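Local coordinates for PrgX (Enterococcus faecalis, PDB 2AWI), which acts as the receptor for the peptide sex pheromone cCF10 in the regulation of conjugation and probably binds DNA as a repressor, at residues A[5-10]-A[63-68]; A[13-18]-A[54-59]. The protein carries 1 engineered substitution. All blocks are in the same frame, centred on the assembly; numbering follows the deposited sequence.

Contact 1. Residues A[5-10]-A[63-68]; sequences GSVLKQ and NRAGMN
Val7 and Ala65 lie level where helices 4-14 and 58-67 run almost antiparallel (167° between the short segment axes, 9.2 Å apart at closest), their CA atoms separated by 6.1 Å. The apolar part of the contact is the fork of Val7. With CG1 anti to the backbone N (chi1 167°), its two methyls are split between neighbouring residues: CG1 meets CB of Arg64 at 4.1 Å, while CG2 sits over the backbone, 3.8 Å from CA of Ala65 and equally near the carbonyl O of Arg64. Val7 also rests on Ile61, one turn before Ala65 on helix 58-67. The side chain of Arg64 crosses that of Val7 at about a right angle and is extended from CG to NE; the turn about CD-NE (chi4 -72°) then brings NH1 round to the Gln10 side. There a water joins the two polar ends, lying in the guanidinium plane and accepting from Arg64 NH1 and from Gln10 NE2, each at 3.0 Å. NE of Arg64 forms a salt bridge with Glu60, which helps to fix the guanidinium. The helix-turn-helix region thus holds these helices by van der Waals fit around buried Val7, with one water as the polar link at the exposed Gln10.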
loop_
_atom_site.group_PDB
_atom_site.type_symbol
_atom_site.label_atom_id
_atom_site.label_comp_id
_atom_site.label_asym_id
_atom_site.label_seq_id
_atom_site.Cartn_x
_atom_site.Cartn_y
_atom_site.Cartn_z
ATOM N N GLY A 5 -0.578 15.770 54.908
ATOM C CA GLY A 5 0.466 15.576 55.897
ATOM C C GLY A 5 1.008 14.161 55.909
ATOM O O GLY A 5 2.219 13.947 55.973
ATOM N N SER A 6 0.115 13.181 55.843
ATOM C CA SER A 6 0.549 11.792 55.863
ATOM C C SER A 6 1.373 11.469 54.621
ATOM O O SER A 6 2.291 10.646 54.670
ATOM C CB SER A 6 -0.655 10.853 55.956
ATOM O OG SER A 6 -1.274 10.713 54.697
ATOM N N VAL A 7 1.052 12.115 53.504
ATOM C CA VAL A 7 1.809 11.888 52.281
ATOM C C VAL A 7 3.209 12.484 52.443
ATOM O O VAL A 7 4.198 11.881 52.018
ATOM C CB VAL A 7 1.099 12.508 51.051
ATOM C CG1 VAL A 7 2.045 12.535 49.855
ATOM C CG2 VAL A 7 -0.146 11.682 50.702
ATOM N N LEU A 8 3.291 13.662 53.063
ATOM C CA LEU A 8 4.582 14.306 53.304
ATOM C C LEU A 8 5.458 13.401 54.180
ATOM O O LEU A 8 6.668 13.292 53.964
ATOM C CB LEU A 8 4.395 15.661 53.997
ATOM C CG LEU A 8 3.819 16.806 53.158
ATOM C CD1 LEU A 8 3.715 18.048 54.019
ATOM C CD2 LEU A 8 4.707 17.078 51.947
ATOM N N LYS A 9 4.840 12.745 55.163
ATOM C CA LYS A 9 5.568 11.844 56.051
ATOM C C LYS A 9 6.097 10.644 55.268
ATOM O O LYS A 9 7.274 10.292 55.370
ATOM C CB LYS A 9 4.651 11.372 57.176
ATOM C CG LYS A 9 5.312 10.462 58.192
ATOM C CD LYS A 9 4.358 10.165 59.342
ATOM C CE LYS A 9 5.032 9.359 60.437
ATOM N NZ LYS A 9 4.117 9.120 61.587
ATOM N N GLN A 10 5.218 10.021 54.486
ATOM C CA GLN A 10 5.592 8.873 53.668
ATOM C C GLN A 10 6.799 9.217 52.792
ATOM O O GLN A 10 7.801 8.502 52.788
ATOM C CB GLN A 10 4.427 8.458 52.760
ATOM C CG GLN A 10 4.836 7.483 51.655
ATOM C CD GLN A 10 4.018 7.627 50.373
ATOM O OE1 GLN A 10 4.372 7.060 49.335
ATOM N NE2 GLN A 10 2.926 8.381 50.441
ATOM N N ASN A 63 -1.937 15.058 44.101
ATOM C CA ASN A 63 -2.633 13.886 43.593
ATOM C C ASN A 63 -2.513 12.722 44.565
ATOM O O ASN A 63 -3.508 12.088 44.895
ATOM C CB ASN A 63 -2.078 13.487 42.222
ATOM C CG ASN A 63 -2.679 14.295 41.088
ATOM O OD1 ASN A 63 -3.806 14.051 40.673
ATOM N ND2 ASN A 63 -1.931 15.268 40.587
ATOM N N ARG A 64 -1.298 12.437 45.024
ATOM C CA ARG A 64 -1.095 11.335 45.962
ATOM C C ARG A 64 -1.944 11.519 47.213
ATOM O O ARG A 64 -2.362 10.543 47.840
ATOM C CB ARG A 64 0.384 11.223 46.343
ATOM C CG ARG A 64 1.234 10.520 45.296
ATOM C CD ARG A 64 2.713 10.752 45.532
ATOM N NE ARG A 64 3.526 10.137 44.490
ATOM C CZ ARG A 64 3.703 8.829 44.362
ATOM N NH1 ARG A 64 3.134 7.995 45.218
ATOM N NH2 ARG A 64 4.434 8.354 43.362
ATOM N N ALA A 65 -2.203 12.774 47.562
ATOM C CA ALA A 65 -3.007 13.103 48.735
ATOM C C ALA A 65 -4.494 12.856 48.499
ATOM O O ALA A 65 -5.298 13.004 49.416
ATOM C CB ALA A 65 -2.785 14.557 49.134
ATOM N N GLY A 66 -4.866 12.507 47.272
ATOM C CA GLY A 66 -6.264 12.228 46.998
ATOM C C GLY A 66 -7.019 13.099 46.008
ATOM O O GLY A 66 -8.235 12.952 45.877
HETATM N N MSE A 67 -6.331 13.997 45.308
HETATM C CA MSE A 67 -7.009 14.852 44.336
HETATM C C MSE A 67 -7.230 14.165 42.991
HETATM O O MSE A 67 -7.465 14.819 41.971
HETATM C CB MSE A 67 -6.236 16.152 44.136
HETATM C CG MSE A 67 -6.211 17.017 45.376
HETATM SE SE MSE A 67 -6.082 18.892 44.960
HETATM C CE MSE A 67 -7.962 19.262 44.671
ATOM N N ASN A 68 -7.163 12.836 43.005
ATOM C CA ASN A 68 -7.362 12.028 41.809
ATOM C C ASN A 68 -8.586 11.118 41.936
ATOM O O ASN A 68 -9.352 11.034 40.955
ATOM C CB ASN A 68 -6.109 11.192 41.511
ATOM C CG ASN A 68 -5.656 10.345 42.698
ATOM O OD1 ASN A 68 -4.774 9.495 42.563
ATOM N ND2 ASN A 68 -6.253 10.578 43.861
HETATM O O HOH W 1 1.590 7.739 47.813
#

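Contact 2. Residues A[13-18]-A[54-59]; sequences QELNYH and LGVNFF
Leu15 and Tyr17 meet Leu54 beside the C-terminal ends of two helices in the helix-turn-helix domain, where helix 4-14 gives way to the loop before helix 19-23 and helix 44-54 turns toward helix 58-67. The end of the Leu15 side chain does the touching: CD1 approaches the carbonyl O of Leu54 to 3.2 Å, a tight contact, and lies 4.2 Å from CG2 of Val56. Tyr17, two residues further along the same turn, comes in with its ring edge. The first torsion (chi1 -73°, CG anti to the carbonyl carbon) swings the ring toward Leu54, which its CD2-CE2 edge faces. CD2 of Tyr17 packs 4.0 Å from CD2 of Leu54, and CE2 is equally distant from the Leu54 carbonyl O, which sits near the ring plane. That carbonyl is therefore approached by a methyl group and an aromatic edge, while a water serves its polar needs.

The backbone turns set up these approaches. Asn16, with positive phi, ends helix 4-14 in a Schellman motif and separates the two contacting residues; Gly55, also with positive phi, ends helix 44-54 and carries the chain on to Val56. Farther out, Leu22 of helix 19-23 touches both Tyr17 and Leu54, and Leu54 also packs on Ile11 and Arg12, so the leucine joins three helices. Arg12 NH1 holds the loop through a hydrogen bond to Tyr17 O, and Ser51 OG is bonded to Val56 O. The second subunit borders the site: its Arg145 packs on Leu15, and its Thr105 O makes a weak hydrogen bond with Tyr17 OH. The bridging water lies in the plane of the Tyr17 ring, 2.9 Å from OH, and donates to Leu54 O at 2.6 Å.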
loop_
_atom_site.group_PDB
_atom_site.type_symbol
_atom_site.label_atom_id
_atom_site.label_comp_id
_atom_site.label_asym_id
_atom_site.label_seq_id
_atom_site.Cartn_x
_atom_site.Cartn_y
_atom_site.Cartn_z
ATOM N N GLN A 13 10.094 10.201 54.822
ATOM C CA GLN A 13 10.795 9.038 55.361
ATOM C C GLN A 13 11.363 8.124 54.283
ATOM O O GLN A 13 12.377 7.470 54.502
ATOM C CB GLN A 13 9.883 8.252 56.308
ATOM C CG GLN A 13 9.416 9.090 57.486
ATOM C CD GLN A 13 8.706 8.281 58.539
ATOM O OE1 GLN A 13 7.832 7.474 58.229
ATOM N NE2 GLN A 13 9.066 8.500 59.796
ATOM N N GLU A 14 10.721 8.070 53.121
ATOM C CA GLU A 14 11.228 7.240 52.027
ATOM C C GLU A 14 12.540 7.810 51.497
ATOM O O GLU A 14 13.399 7.074 51.010
ATOM C CB GLU A 14 10.221 7.187 50.878
ATOM C CG GLU A 14 10.787 6.639 49.565
ATOM C CD GLU A 14 11.283 5.215 49.688
ATOM O OE1 GLU A 14 10.690 4.455 50.481
ATOM O OE2 GLU A 14 12.249 4.847 48.984
ATOM N N LEU A 15 12.675 9.130 51.574
ATOM C CA LEU A 15 13.877 9.798 51.098
ATOM C C LEU A 15 14.921 9.990 52.197
ATOM O O LEU A 15 15.982 10.567 51.961
ATOM C CB LEU A 15 13.505 11.145 50.474
ATOM C CG LEU A 15 12.578 11.032 49.258
ATOM C CD1 LEU A 15 12.284 12.411 48.695
ATOM C CD2 LEU A 15 13.237 10.152 48.202
ATOM N N ASN A 16 14.613 9.498 53.395
ATOM C CA ASN A 16 15.517 9.590 54.538
ATOM C C ASN A 16 15.696 10.979 55.131
ATOM O O ASN A 16 16.719 11.254 55.755
ATOM C CB ASN A 16 16.891 9.032 54.173
ATOM C CG ASN A 16 17.132 7.665 54.753
ATOM O OD1 ASN A 16 16.472 6.692 54.381
ATOM N ND2 ASN A 16 18.081 7.579 55.680
ATOM N N TYR A 17 14.718 11.858 54.940
ATOM C CA TYR A 17 14.797 13.203 55.499
ATOM C C TYR A 17 14.223 13.210 56.914
ATOM O O TYR A 17 13.319 12.431 57.237
ATOM C CB TYR A 17 14.010 14.208 54.646
ATOM C CG TYR A 17 14.649 14.578 53.321
ATOM C CD1 TYR A 17 15.946 15.084 53.263
ATOM C CD2 TYR A 17 13.943 14.443 52.124
ATOM C CE1 TYR A 17 16.523 15.452 52.045
ATOM C CE2 TYR A 17 14.509 14.806 50.902
ATOM C CZ TYR A 17 15.800 15.311 50.869
ATOM O OH TYR A 17 16.359 15.669 49.662
ATOM N N HIS A 18 14.752 14.086 57.758
ATOM C CA HIS A 18 14.257 14.205 59.121
ATOM C C HIS A 18 13.309 15.390 59.140
ATOM O O HIS A 18 13.337 16.229 58.234
ATOM C CB HIS A 18 15.410 14.428 60.100
ATOM C CG HIS A 18 16.333 13.256 60.215
ATOM N ND1 HIS A 18 15.905 12.007 60.614
ATOM C CD2 HIS A 18 17.659 13.136 59.966
ATOM C CE1 HIS A 18 16.927 11.170 60.606
ATOM N NE2 HIS A 18 18.003 11.831 60.217
ATOM N N LEU A 54 11.480 18.223 49.503
ATOM C CA LEU A 54 11.464 16.792 49.203
ATOM C C LEU A 54 11.970 16.481 47.791
ATOM O O LEU A 54 12.421 15.367 47.525
ATOM C CB LEU A 54 10.044 16.239 49.360
ATOM C CG LEU A 54 9.388 16.393 50.740
ATOM C CD1 LEU A 54 7.908 16.061 50.639
ATOM C CD2 LEU A 54 10.087 15.484 51.763
ATOM N N GLY A 55 11.886 17.455 46.883
ATOM C CA GLY A 55 12.333 17.219 45.521
ATOM C C GLY A 55 11.296 16.458 44.703
ATOM O O GLY A 55 11.599 15.965 43.617
ATOM N N VAL A 56 10.069 16.366 45.225
ATOM C CA VAL A 56 8.987 15.662 44.546
ATOM C C VAL A 56 7.987 16.698 44.062
ATOM O O VAL A 56 7.548 17.550 44.825
ATOM C CB VAL A 56 8.281 14.665 45.504
ATOM C CG1 VAL A 56 7.121 13.968 44.790
ATOM C CG2 VAL A 56 9.289 13.656 46.015
ATOM N N ASN A 57 7.630 16.617 42.787
ATOM C CA ASN A 57 6.703 17.563 42.172
ATOM C C ASN A 57 5.421 17.847 42.964
ATOM O O ASN A 57 4.709 16.940 43.398
ATOM C CB ASN A 57 6.388 17.093 40.747
ATOM C CG ASN A 57 7.637 17.051 39.863
ATOM O OD1 ASN A 57 8.105 18.079 39.375
ATOM N ND2 ASN A 57 8.192 15.860 39.678
ATOM N N PHE A 58 5.164 19.136 43.158
ATOM C CA PHE A 58 4.005 19.645 43.884
ATOM C C PHE A 58 2.674 19.003 43.469
ATOM O O PHE A 58 1.894 18.590 44.326
ATOM C CB PHE A 58 3.948 21.161 43.699
ATOM C CG PHE A 58 2.816 21.828 44.418
ATOM C CD1 PHE A 58 2.763 21.842 45.803
ATOM C CD2 PHE A 58 1.819 22.493 43.706
ATOM C CE1 PHE A 58 1.737 22.512 46.474
ATOM C CE2 PHE A 58 0.790 23.165 44.370
ATOM C CZ PHE A 58 0.751 23.174 45.755
ATOM N N PHE A 59 2.404 18.913 42.168
ATOM C CA PHE A 59 1.149 18.315 41.713
ATOM C C PHE A 59 1.066 16.830 42.058
ATOM O O PHE A 59 -0.000 16.328 42.414
ATOM C CB PHE A 59 0.973 18.491 40.197
ATOM C CG PHE A 59 0.599 19.892 39.769
ATOM C CD1 PHE A 59 0.496 20.206 38.418
ATOM C CD2 PHE A 59 0.362 20.897 40.699
ATOM C CE1 PHE A 59 0.166 21.500 38.002
ATOM C CE2 PHE A 59 0.031 22.192 40.290
ATOM C CZ PHE A 59 -0.064 22.492 38.944
HETATM O O HOH W 2 14.993 14.806 47.306
#

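How the contacts relate
From the N terminus, the chain enters helix 4-14, whose earlier part supplies residues 5-10 to contact 1 and whose end, with the following turn, supplies residues 13-18 to contact 2. It then passes through helices 19-23, 29-36 and 44-54 before residues 54-59 return to close the inner loop at contact 2. Helix 58-67 continues to residues 63-68, where contact 1 closes the outer loop, so contact 2 is nested inside the loop that contact 1 closes. Their centres are 11 Å apart, and Leu8 CD2 meets Leu54 CD1 at 3.6 Å between them. Together they tie the first helix to helix 58-67 and its preceding turn, and both touch the second subunit.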